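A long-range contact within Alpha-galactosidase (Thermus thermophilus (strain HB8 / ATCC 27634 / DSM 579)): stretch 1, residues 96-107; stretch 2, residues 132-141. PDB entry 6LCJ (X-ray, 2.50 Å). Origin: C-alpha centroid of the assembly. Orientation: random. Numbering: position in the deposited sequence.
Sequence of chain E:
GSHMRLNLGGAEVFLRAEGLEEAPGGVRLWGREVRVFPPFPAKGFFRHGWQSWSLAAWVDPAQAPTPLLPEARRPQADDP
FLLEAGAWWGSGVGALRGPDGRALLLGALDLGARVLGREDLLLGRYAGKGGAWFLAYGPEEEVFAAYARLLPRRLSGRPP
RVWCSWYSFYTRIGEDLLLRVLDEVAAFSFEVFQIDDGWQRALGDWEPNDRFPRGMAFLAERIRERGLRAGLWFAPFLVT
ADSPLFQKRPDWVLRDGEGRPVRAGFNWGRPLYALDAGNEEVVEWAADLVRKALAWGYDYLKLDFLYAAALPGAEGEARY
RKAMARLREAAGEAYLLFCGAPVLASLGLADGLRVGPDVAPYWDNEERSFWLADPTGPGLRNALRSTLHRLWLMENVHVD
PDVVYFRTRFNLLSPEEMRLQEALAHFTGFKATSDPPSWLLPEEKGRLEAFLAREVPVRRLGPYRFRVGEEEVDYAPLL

Stretch 1, residues 96-107: LRGPDGRALLLG
Stretch 2 (132-141) AWFLAYGPEE

Strand 102-107 and the strand beginning at Ala-132 run antiparallel (171° between N-to-C directions, axes 4.7 Å apart at closest approach), both in extended beta conformation. From Ala-132 the chain reaches Trp-133 (chi1 m, chi2 88°), whose CE3 packs 3.8 Å from Leu-106 CG. Phe-134 pairs with Gly-107 through two nearly linear hydrogen bonds, Phe-134 N to Gly-107 O at 2.7 Å and Gly-107 N to Phe-134 O at 2.8 Å; its t side chain places CD2 3.9 Å from Leu-105 CD2. Leu-135 (t, p) lies opposite Leu-106, CA to CA 4.7 Å, and its CD1 meets Leu-104 CD1 at 3.8 Å, an apolar contact on the face shared with Tyr-137. Ala-136 repeats the bonded pattern: Leu-105 N to Ala-136 O 2.8 Å, Ala-136 N to Leu-105 O 3.0 Å. Tyr-137 (t, chi2 44°) pairs with Leu-104, and its CE2 lies over one face of the Arg-102 guanidinium, 3.4 Å from Arg-102 NH2. That arginine (m, t, m), just past the type I turn from Gly-98 to Gly-101, forms a salt bridge back into it, Arg-102 NE to Asp-100 OD2 2.9 Å. Gly-138 (phi/psi 164/-170) turns the corner, yet its O accepts a hydrogen bond from Ala-103 N at 2.8 Å; the return bond, Gly-138 N to Ala-103 O, is longer at 3.3 Å. Pro-139 occupies the N-cap position, and oppositely charged Glu-140 (t, t) and Arg-97 (t, t) form a salt bridge, Glu-140 OE1 lying near the guanidinium plane, 2.9 Å from Arg-97 NH2 and 3.1 Å from Arg-97 NE.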

# COMPACT_ATOMS: atom_id res chain seq x y z
N LEU E 96 -32.58 -11.54 18.42
CA LEU E 96 -33.02 -11.29 17.06
C LEU E 96 -34.51 -10.99 17.08
O LEU E 96 -35.26 -11.53 17.90
CB LEU E 96 -32.71 -12.48 16.15
CG LEU E 96 -31.23 -12.75 15.86
CD1 LEU E 96 -31.02 -14.02 15.05
CD2 LEU E 96 -30.59 -11.56 15.15
N ARG E 97 -34.93 -10.12 16.18
CA ARG E 97 -36.29 -9.59 16.17
C ARG E 97 -37.06 -10.12 14.97
O ARG E 97 -36.68 -9.87 13.82
CB ARG E 97 -36.26 -8.07 16.15
CG ARG E 97 -37.57 -7.45 16.52
CD ARG E 97 -37.47 -5.96 16.37
NE ARG E 97 -37.49 -5.32 17.67
CZ ARG E 97 -36.92 -4.15 17.93
NH1 ARG E 97 -36.29 -3.50 16.95
NH2 ARG E 97 -37.00 -3.64 19.15
N GLY E 98 -38.16 -10.83 15.25
CA GLY E 98 -39.08 -11.24 14.21
C GLY E 98 -39.90 -10.06 13.73
O GLY E 98 -40.14 -9.10 14.48
N PRO E 99 -40.34 -10.11 12.46
CA PRO E 99 -41.25 -9.06 11.94
C PRO E 99 -42.42 -8.69 12.86
O PRO E 99 -42.93 -7.57 12.77
CB PRO E 99 -41.75 -9.68 10.63
CG PRO E 99 -40.60 -10.53 10.16
CD PRO E 99 -39.85 -11.00 11.40
N ASP E 100 -42.83 -9.59 13.76
CA ASP E 100 -44.00 -9.41 14.61
C ASP E 100 -43.68 -8.73 15.94
O ASP E 100 -44.56 -8.66 16.81
CB ASP E 100 -44.65 -10.76 14.88
CG ASP E 100 -43.63 -11.82 15.26
OD1 ASP E 100 -42.54 -11.83 14.64
OD2 ASP E 100 -43.92 -12.63 16.17
N GLY E 101 -42.45 -8.24 16.13
CA GLY E 101 -42.07 -7.67 17.41
C GLY E 101 -41.78 -8.66 18.51
O GLY E 101 -41.64 -8.26 19.68
N ARG E 102 -41.69 -9.95 18.20
CA ARG E 102 -41.22 -10.92 19.17
C ARG E 102 -39.71 -11.10 19.01
O ARG E 102 -39.16 -10.94 17.92
CB ARG E 102 -41.97 -12.24 19.03
CG ARG E 102 -43.45 -12.08 19.35
CD ARG E 102 -44.14 -13.40 19.67
NE ARG E 102 -44.17 -14.28 18.52
CZ ARG E 102 -44.15 -15.61 18.61
NH1 ARG E 102 -44.10 -16.20 19.81
NH2 ARG E 102 -44.17 -16.36 17.50
N ALA E 103 -39.05 -11.41 20.12
CA ALA E 103 -37.59 -11.49 20.16
C ALA E 103 -37.14 -12.91 20.47
O ALA E 103 -37.70 -13.59 21.33
CB ALA E 103 -37.02 -10.52 21.19
N LEU E 104 -36.12 -13.37 19.75
CA LEU E 104 -35.40 -14.58 20.10
C LEU E 104 -34.17 -14.15 20.91
O LEU E 104 -33.28 -13.48 20.37
CB LEU E 104 -35.00 -15.36 18.85
CG LEU E 104 -34.22 -16.66 19.08
CD1 LEU E 104 -35.15 -17.73 19.63
CD2 LEU E 104 -33.57 -17.11 17.80
N LEU E 105 -34.14 -14.52 22.18
CA LEU E 105 -33.11 -14.08 23.11
C LEU E 105 -32.18 -15.22 23.46
O LEU E 105 -32.63 -16.32 23.79
CB LEU E 105 -33.73 -13.52 24.40
CG LEU E 105 -32.81 -12.94 25.47
CD1 LEU E 105 -33.50 -11.81 26.23
CD2 LEU E 105 -32.33 -14.02 26.45
N LEU E 106 -30.87 -14.94 23.42
CA LEU E 106 -29.83 -15.85 23.88
C LEU E 106 -28.97 -15.09 24.87
O LEU E 106 -28.28 -14.13 24.49
CB LEU E 106 -29.00 -16.37 22.71
CG LEU E 106 -27.81 -17.24 23.11
CD1 LEU E 106 -28.30 -18.65 23.47
CD2 LEU E 106 -26.73 -17.26 22.01
N GLY E 107 -28.98 -15.51 26.14
CA GLY E 107 -28.24 -14.81 27.17
C GLY E 107 -27.40 -15.69 28.08
O GLY E 107 -27.86 -16.71 28.58
N ALA E 132 -23.58 -21.90 30.95
CA ALA E 132 -24.98 -22.08 30.63
C ALA E 132 -25.52 -20.86 29.90
O ALA E 132 -24.88 -19.79 29.85
CB ALA E 132 -25.80 -22.33 31.90
N TRP E 133 -26.73 -21.01 29.37
CA TRP E 133 -27.37 -20.01 28.54
C TRP E 133 -28.86 -20.07 28.78
O TRP E 133 -29.43 -21.13 29.02
CB TRP E 133 -27.14 -20.24 27.04
CG TRP E 133 -25.72 -20.24 26.62
CD1 TRP E 133 -24.87 -21.30 26.60
CD2 TRP E 133 -24.97 -19.11 26.15
NE1 TRP E 133 -23.64 -20.91 26.15
CE2 TRP E 133 -23.68 -19.57 25.86
CE3 TRP E 133 -25.27 -17.76 25.94
CZ2 TRP E 133 -22.68 -18.72 25.36
CZ3 TRP E 133 -24.27 -16.92 25.45
CH2 TRP E 133 -22.99 -17.41 25.18
N PHE E 134 -29.50 -18.91 28.70
CA PHE E 134 -30.95 -18.82 28.67
C PHE E 134 -31.35 -18.57 27.23
O PHE E 134 -30.75 -17.70 26.57
CB PHE E 134 -31.47 -17.71 29.58
CG PHE E 134 -32.96 -17.61 29.60
CD1 PHE E 134 -33.72 -18.70 29.99
CD2 PHE E 134 -33.60 -16.46 29.21
CE1 PHE E 134 -35.10 -18.64 30.01
CE2 PHE E 134 -34.98 -16.38 29.21
CZ PHE E 134 -35.74 -17.49 29.62
N LEU E 135 -32.31 -19.33 26.74
CA LEU E 135 -32.82 -19.14 25.39
C LEU E 135 -34.34 -19.07 25.45
O LEU E 135 -34.97 -19.91 26.08
CB LEU E 135 -32.38 -20.25 24.44
CG LEU E 135 -33.14 -20.36 23.12
CD1 LEU E 135 -32.72 -19.27 22.17
CD2 LEU E 135 -32.97 -21.74 22.50
N ALA E 136 -34.90 -18.06 24.80
CA ALA E 136 -36.32 -17.81 24.90
C ALA E 136 -36.80 -17.15 23.62
O ALA E 136 -36.03 -16.51 22.90
CB ALA E 136 -36.64 -16.93 26.12
N TYR E 137 -38.09 -17.33 23.33
CA TYR E 137 -38.73 -16.71 22.18
C TYR E 137 -40.12 -16.27 22.60
O TYR E 137 -40.86 -17.05 23.21
CB TYR E 137 -38.82 -17.69 21.00
CG TYR E 137 -39.43 -17.08 19.77
CD1 TYR E 137 -39.07 -15.81 19.34
CD2 TYR E 137 -40.38 -17.77 19.03
CE1 TYR E 137 -39.62 -15.24 18.22
CE2 TYR E 137 -40.95 -17.21 17.89
CZ TYR E 137 -40.57 -15.95 17.49
OH TYR E 137 -41.13 -15.39 16.36
N GLY E 138 -40.46 -15.03 22.31
CA GLY E 138 -41.70 -14.47 22.78
C GLY E 138 -41.70 -12.97 22.68
O GLY E 138 -40.81 -12.38 22.06
N PRO E 139 -42.71 -12.33 23.27
CA PRO E 139 -42.75 -10.87 23.30
C PRO E 139 -41.47 -10.31 23.92
O PRO E 139 -40.93 -10.87 24.88
CB PRO E 139 -43.98 -10.56 24.16
CG PRO E 139 -44.82 -11.77 24.06
CD PRO E 139 -43.89 -12.93 23.92
N GLU E 140 -41.00 -9.21 23.35
CA GLU E 140 -39.72 -8.61 23.74
C GLU E 140 -39.60 -8.45 25.25
O GLU E 140 -38.63 -8.90 25.86
CB GLU E 140 -39.59 -7.26 23.04
CG GLU E 140 -38.17 -6.79 22.81
CD GLU E 140 -38.12 -5.56 21.92
OE1 GLU E 140 -38.26 -5.70 20.68
OE2 GLU E 140 -37.97 -4.44 22.46
N GLU E 141 -40.60 -7.82 25.87
CA GLU E 141 -40.49 -7.47 27.29
C GLU E 141 -40.53 -8.71 28.18
O GLU E 141 -39.83 -8.77 29.19
CB GLU E 141 -41.59 -6.48 27.67
CG GLU E 141 -41.17 -5.01 27.47
CD GLU E 141 -42.35 -4.05 27.26
OE1 GLU E 141 -42.64 -3.69 26.08
OE2 GLU E 141 -43.00 -3.65 28.26